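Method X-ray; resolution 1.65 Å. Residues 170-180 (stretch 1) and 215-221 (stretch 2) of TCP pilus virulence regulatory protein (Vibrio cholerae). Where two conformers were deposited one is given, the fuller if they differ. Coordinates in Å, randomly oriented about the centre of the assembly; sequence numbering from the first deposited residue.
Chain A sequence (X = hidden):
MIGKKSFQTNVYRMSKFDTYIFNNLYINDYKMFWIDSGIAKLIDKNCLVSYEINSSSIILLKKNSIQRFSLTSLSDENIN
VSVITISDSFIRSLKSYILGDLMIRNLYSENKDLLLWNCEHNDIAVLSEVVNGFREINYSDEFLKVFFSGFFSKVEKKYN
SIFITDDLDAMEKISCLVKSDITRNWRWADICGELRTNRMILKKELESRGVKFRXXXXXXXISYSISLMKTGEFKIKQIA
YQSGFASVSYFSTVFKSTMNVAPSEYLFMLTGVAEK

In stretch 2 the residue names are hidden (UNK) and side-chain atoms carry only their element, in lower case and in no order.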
ATOM      1  N   ALA A 170       4.909  15.908  -5.288  1.00 19.78           N
ATOM      2  CA  ALA A 170       3.966  16.750  -4.548  1.00 17.73           C
ATOM      3  C   ALA A 170       2.979  15.930  -3.727  1.00 16.25           C
ATOM      4  O   ALA A 170       2.551  16.370  -2.653  1.00 16.45           O
ATOM      5  CB  ALA A 170       3.186  17.654  -5.488  1.00 16.39           C
ATOM      6  N   MET A 171       2.614  14.728  -4.187  1.00 14.99           N
ATOM      7  CA  MET A 171       1.711  13.926  -3.379  1.00 10.89           C
ATOM      8  C   MET A 171       2.379  13.486  -2.095  1.00 17.10           C
ATOM      9  O   MET A 171       1.738  13.436  -1.034  1.00 14.68           O
ATOM     10  CB  MET A 171       1.214  12.702  -4.142  1.00 14.93           C
ATOM     11  CG  MET A 171       0.177  11.886  -3.364  1.00 21.92           C
ATOM     12  SD  MET A 171      -1.400  12.762  -3.069  1.00 20.15           S
ATOM     13  CE  MET A 171      -2.272  11.505  -2.120  1.00 22.10           C
ATOM     14  N   GLU A 172       3.660  13.136  -2.172  1.00 16.90           N
ATOM     15  CA  GLU A 172       4.394  12.779  -0.960  1.00 15.22           C
ATOM     16  C   GLU A 172       4.477  13.982  -0.021  1.00 15.55           C
ATOM     17  O   GLU A 172       4.358  13.835   1.196  1.00 14.44           O
ATOM     18  CB  GLU A 172       5.779  12.244  -1.334  1.00 16.83           C
ATOM     19  CG  GLU A 172       6.762  12.177  -0.182  1.00 19.26           C
ATOM     20  CD  GLU A 172       6.427  11.147   0.862  1.00 27.84           C
ATOM     21  OE1 GLU A 172       5.600  10.241   0.599  1.00 23.94           O
ATOM     22  OE2 GLU A 172       7.013  11.248   1.962  1.00 25.33           O
ATOM     23  N   LYS A 173       4.644  15.193  -0.570  1.00 16.21           N
ATOM     24  CA  LYS A 173       4.666  16.368   0.293  1.00 15.24           C
ATOM     25  C   LYS A 173       3.333  16.545   1.019  1.00 14.06           C
ATOM     26  O   LYS A 173       3.305  16.835   2.219  1.00 12.83           O
ATOM     27  CB  LYS A 173       4.997  17.621  -0.516  1.00 17.19           C
ATOM     28  CG  LYS A 173       6.443  17.720  -0.957  1.00 20.52           C
ATOM     29  CD  LYS A 173       6.663  19.050  -1.678  1.00 33.55           C
ATOM     30  CE  LYS A 173       8.009  19.096  -2.372  1.00 41.40           C
ATOM     31  NZ  LYS A 173       9.121  18.847  -1.419  1.00 51.16           N
ATOM     32  N   ILE A 174       2.225  16.403   0.298  1.00 14.51           N
ATOM     33  CA  ILE A 174       0.902  16.534   0.914  1.00 13.41           C
ATOM     34  C   ILE A 174       0.697  15.459   1.967  1.00 13.96           C
ATOM     35  O   ILE A 174       0.311  15.740   3.101  1.00 11.12           O
ATOM     36  CB  ILE A 174      -0.193  16.461  -0.157  1.00 12.41           C
ATOM     37  CG1 ILE A 174      -0.102  17.648  -1.152  1.00 11.09           C
ATOM     38  CG2 ILE A 174      -1.574  16.319   0.485  1.00 13.51           C
ATOM     39  CD1 ILE A 174      -0.986  17.432  -2.359  1.00 14.45           C
ATOM     40  N   SER A 175       0.918  14.193   1.589  1.00 13.54           N
ATOM     41  CA  SER A 175       0.697  13.077   2.499  0.50 15.93           C
ATOM     42  C   SER A 175       1.577  13.169   3.733  1.00 13.95           C
ATOM     43  O   SER A 175       1.130  12.901   4.852  1.00 15.50           O
ATOM     44  CB  SER A 175       0.944  11.764   1.761  0.50 16.37           C
ATOM     45  OG  SER A 175       0.157  11.714   0.578  0.50 19.88           O
ATOM     46  N   CYS A 176       2.859  13.522   3.548  1.00 12.25           N
ATOM     47  CA  CYS A 176       3.785  13.630   4.669  1.00 16.84           C
ATOM     48  C   CYS A 176       3.331  14.696   5.652  1.00 13.25           C
ATOM     49  O   CYS A 176       3.415  14.531   6.877  1.00 15.05           O
ATOM     50  CB  CYS A 176       5.169  13.961   4.135  1.00 23.94           C
ATOM     51  SG  CYS A 176       6.457  13.921   5.333  1.00 34.58           S
ATOM     52  N   LEU A 177       2.871  15.814   5.125  1.00 10.80           N
ATOM     53  CA  LEU A 177       2.364  16.879   5.958  1.00 12.16           C
ATOM     54  C   LEU A 177       1.166  16.411   6.781  1.00 12.89           C
ATOM     55  O   LEU A 177       1.130  16.595   8.000  1.00 12.37           O
ATOM     56  CB  LEU A 177       2.002  18.065   5.068  1.00 12.89           C
ATOM     57  CG  LEU A 177       1.290  19.224   5.737  1.00 14.49           C
ATOM     58  CD1 LEU A 177       2.265  19.933   6.712  1.00 15.54           C
ATOM     59  CD2 LEU A 177       0.764  20.214   4.696  1.00 19.01           C
ATOM     60  N   VAL A 178       0.195  15.753   6.140  1.00 11.76           N
ATOM     61  CA  VAL A 178      -0.984  15.309   6.875  1.00 10.74           C
ATOM     62  C   VAL A 178      -0.591  14.313   7.960  1.00 12.58           C
ATOM     63  O   VAL A 178      -1.109  14.345   9.093  1.00 12.85           O
ATOM     64  CB  VAL A 178      -2.000  14.706   5.885  1.00  9.70           C
ATOM     65  CG1 VAL A 178      -3.164  14.046   6.626  1.00 10.35           C
ATOM     66  CG2 VAL A 178      -2.538  15.778   4.959  1.00  9.23           C
ATOM     67  N   LYS A 179       0.315  13.398   7.623  1.00 13.88           N
ATOM     68  CA  LYS A 179       0.760  12.363   8.544  1.00 13.34           C
ATOM     69  C   LYS A 179       1.590  12.914   9.682  1.00 17.15           C
ATOM     70  O   LYS A 179       1.778  12.207  10.674  1.00 17.11           O
ATOM     71  CB  LYS A 179       1.571  11.310   7.806  1.00 13.98           C
ATOM     72  CG  LYS A 179       0.759  10.465   6.865  1.00 20.51           C
ATOM     73  CD  LYS A 179       1.484   9.210   6.505  1.00 33.20           C
ATOM     74  CE  LYS A 179       2.485   9.397   5.415  1.00 32.13           C
ATOM     75  NZ  LYS A 179       2.852   8.070   4.813  1.00 25.59           N
ATOM     76  N   SER A 180       2.111  14.142   9.555  1.00 14.39           N
ATOM     77  CA  SER A 180       2.852  14.764  10.639  1.00 16.64           C
ATOM     78  C   SER A 180       1.955  15.275  11.762  1.00 17.58           C
ATOM     79  O   SER A 180       2.457  15.554  12.864  1.00 14.96           O
ATOM     80  CB  SER A 180       3.694  15.910  10.078  1.00 15.60           C
ATOM     81  OG  SER A 180       2.946  17.106   9.834  1.00 17.72           O
ATOM     82  N   UNK A 215     -12.194  13.161   1.258  1.00 12.32           N
ATOM     83  CA  UNK A 215     -11.920  11.751   0.994  0.50 11.55           C
ATOM     84  C   UNK A 215     -10.435  11.439   1.139  1.00 11.46           C
ATOM     85  O   UNK A 215     -10.061  10.376   1.639  1.00 11.87           O
ATOM     86  c   UNK A 215     -12.422  11.349  -0.408  0.50 14.86           C
ATOM     87  c   UNK A 215     -13.910  11.647  -0.661  0.50 21.66           C
ATOM     88  o   UNK A 215     -15.308  10.644  -2.312  0.50 27.52           O
ATOM     89  c   UNK A 215     -14.358  11.427  -2.110  0.50 21.54           C
ATOM     90  o   UNK A 215     -13.823  12.039  -3.058  0.50 12.51           O
ATOM     91  N   UNK A 216      -9.559  12.363   0.702  1.00 10.35           N
ATOM     92  CA  UNK A 216      -8.136  12.141   0.901  1.00 11.79           C
ATOM     93  C   UNK A 216      -7.781  12.077   2.381  1.00 11.76           C
ATOM     94  O   UNK A 216      -7.059  11.170   2.814  1.00 10.39           O
ATOM     95  c   UNK A 216      -7.330  13.257   0.251  1.00 10.54           C
ATOM     96  c   UNK A 216      -5.092  14.381   0.046  1.00 18.06           C
ATOM     97  c   UNK A 216      -5.264  11.893  -0.101  1.00 16.82           C
ATOM     98  c   UNK A 216      -5.828  13.151   0.530  1.00 12.91           C
ATOM     99  N   UNK A 217      -8.207  13.086   3.167  1.00  9.62           N
ATOM    100  CA  UNK A 217      -7.826  13.101   4.581  1.00  7.35           C
ATOM    101  C   UNK A 217      -8.366  11.868   5.282  1.00  8.34           C
ATOM    102  O   UNK A 217      -7.649  11.198   6.030  1.00  8.30           O
ATOM    103  c   UNK A 217      -8.319  14.385   5.271  1.00 10.11           C
ATOM    104  c   UNK A 217      -6.263  15.755   4.512  1.00 11.27           C
ATOM    105  c   UNK A 217      -7.959  14.362   6.778  1.00 13.42           C
ATOM    106  c   UNK A 217      -7.780  15.627   4.535  1.00 10.75           C
ATOM    107  N   UNK A 218      -9.605  11.505   4.986  1.00  8.82           N
ATOM    108  CA  UNK A 218     -10.178  10.328   5.619  1.00 10.92           C
ATOM    109  C   UNK A 218      -9.422   9.055   5.237  1.00 13.17           C
ATOM    110  O   UNK A 218      -9.217   8.169   6.078  1.00 11.27           O
ATOM    111  o   UNK A 218     -12.184  11.694   7.018  1.00 17.22           O
ATOM    112  c   UNK A 218     -12.557  11.139   6.008  1.00 12.94           C
ATOM    113  n   UNK A 218     -13.783  11.268   5.534  1.00 15.88           N
ATOM    114  c   UNK A 218     -11.639  10.210   5.221  1.00  9.01           C
ATOM    115  N   UNK A 219      -8.968   8.962   3.989  1.00 11.75           N
ATOM    116  CA  UNK A 219      -8.238   7.775   3.550  0.50  9.75           C
ATOM    117  C   UNK A 219      -6.909   7.643   4.280  1.00  9.01           C
ATOM    118  O   UNK A 219      -6.537   6.550   4.703  1.00 10.22           O
ATOM    119  c   UNK A 219      -8.047   7.789   2.022  0.50 15.44           C
ATOM    120  o   UNK A 219      -6.995   8.635   1.560  0.50  4.03           O
ATOM    121  N   UNK A 220      -6.179   8.747   4.456  1.00  9.26           N
ATOM    122  CA  UNK A 220      -4.925   8.708   5.204  1.00 10.42           C
ATOM    123  C   UNK A 220      -5.181   8.331   6.658  1.00  9.10           C
ATOM    124  O   UNK A 220      -4.424   7.538   7.254  1.00  9.91           O
ATOM    125  c   UNK A 220      -3.841  10.313   3.598  1.00 10.69           C
ATOM    126  c   UNK A 220      -2.943  10.111   5.998  1.00 12.71           C
ATOM    127  c   UNK A 220      -3.373  11.724   3.378  1.00 10.96           C
ATOM    128  c   UNK A 220      -4.202  10.056   5.073  1.00 11.05           C
ATOM    129  N   UNK A 221      -6.276   8.841   7.238  1.00  8.99           N
ATOM    130  CA  UNK A 221      -6.642   8.500   8.616  1.00 10.39           C
ATOM    131  C   UNK A 221      -7.027   7.030   8.761  1.00  9.99           C
ATOM    132  O   UNK A 221      -6.707   6.418   9.774  1.00 10.05           O
ATOM    133  c   UNK A 221      -8.580  14.178  10.325  1.00 12.42           C
ATOM    134  c   UNK A 221      -7.335  10.857   9.325  1.00  7.71           C
ATOM    135  c   UNK A 221      -8.473  11.731   9.864  1.00 11.35           C
ATOM    136  n   UNK A 221      -7.929  13.035  10.290  1.00 10.48           N
ATOM    137  c   UNK A 221      -7.771   9.395   9.108  1.00  9.02           C
ATOM    138  n   UNK A 221      -7.911  15.277  10.716  1.00 11.45           N
ATOM    139  n   UNK A 221      -9.844  14.274   9.965  1.00 10.67           N
TER

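Position 215 carries five side-chain atoms: an unbranched run of three carbons whose last carbon bears two oxygens. That is a carboxylate two methylenes from CA, since an aspartate would have one carbon fewer. The nearest approach of its side chain to stretch 1, CB to CE of M171, is 10.3 Å, so chemistry alone identifies it: E215.

Position 216 has four carbons and no heteroatom. One carbon is bonded to CA, and the next bears two terminal carbons, so the fork lies at the second carbon. CA-to-CB points toward stretch 1, and the two tips approach M171 and I174. A fork one carbon out from CB defines leucine, L216, with chi1 t and chi2 p. Its CD1 lies 3.6 Å from CE of M171, and its CD2 lies 4.0 Å from CG2 of I174.

Position 217 also has four carbons, but here the carbon attached to CA is itself the fork, with one arm of a single carbon and another of two. CA-to-CB points sideways, yet the longer arm ends near V178. Beta-branching with unequal arms gives isoleucine, I217. Both chi angles are m, which carries CD1 to 3.8 Å from CG2 of V178.

At position 218 the side chain has two carbons, the second bearing one oxygen and one nitrogen. This short amide is out of reach of stretch 1, and its length separates it from glutamine: N218. Its ND2 is hydrogen-bonded elsewhere in the structure.

Position 219 shows one carbon followed by one oxygen, with no second branch as threonine would require. It is S219. The side chain does not touch stretch 1; its OG donates a hydrogen bond to O of L216, 2.8 Å away, tying the hydroxyl back to its own helix.

Position 220 repeats the pattern of four carbons forked at the first, with one two-carbon arm. CA-to-CB points toward stretch 1, where the side chain meets S175, V178 and K179. It is I220, with chi1 m and chi2 t. Its CG2 lies 4.0 Å from CG1 of V178 and 3.8 Å from CG of K179, while its CD1 reaches to 4.4 Å from CA of S175.

Position 221 has three carbons, a nitrogen, then a carbon bearing two more nitrogens: a guanidinium, hence R221. Its side chain comes nearest to stretch 1 where CG lies 5.9 Å from CG1 of V178, too far for a direct contact.

The two helices cross at -61°, with a closest axial approach of 10.6 Å, and bury 300 Å² in total. No hydrogen bond spans them, so the contact rests on side-chain packing. Even the hydroxyl of S175 is engaged within its own helix, where OG donates to O of M171 at 2.8 Å. L216 packs against M171 and I174, whereas I217 and I220 both meet V178. I220 has the largest covered area, 73 Å², followed by V178 with 64 Å², and the aliphatic part of K179 extends the packing at a partly exposed position.

Stretch 2 215-221: ELINSIR
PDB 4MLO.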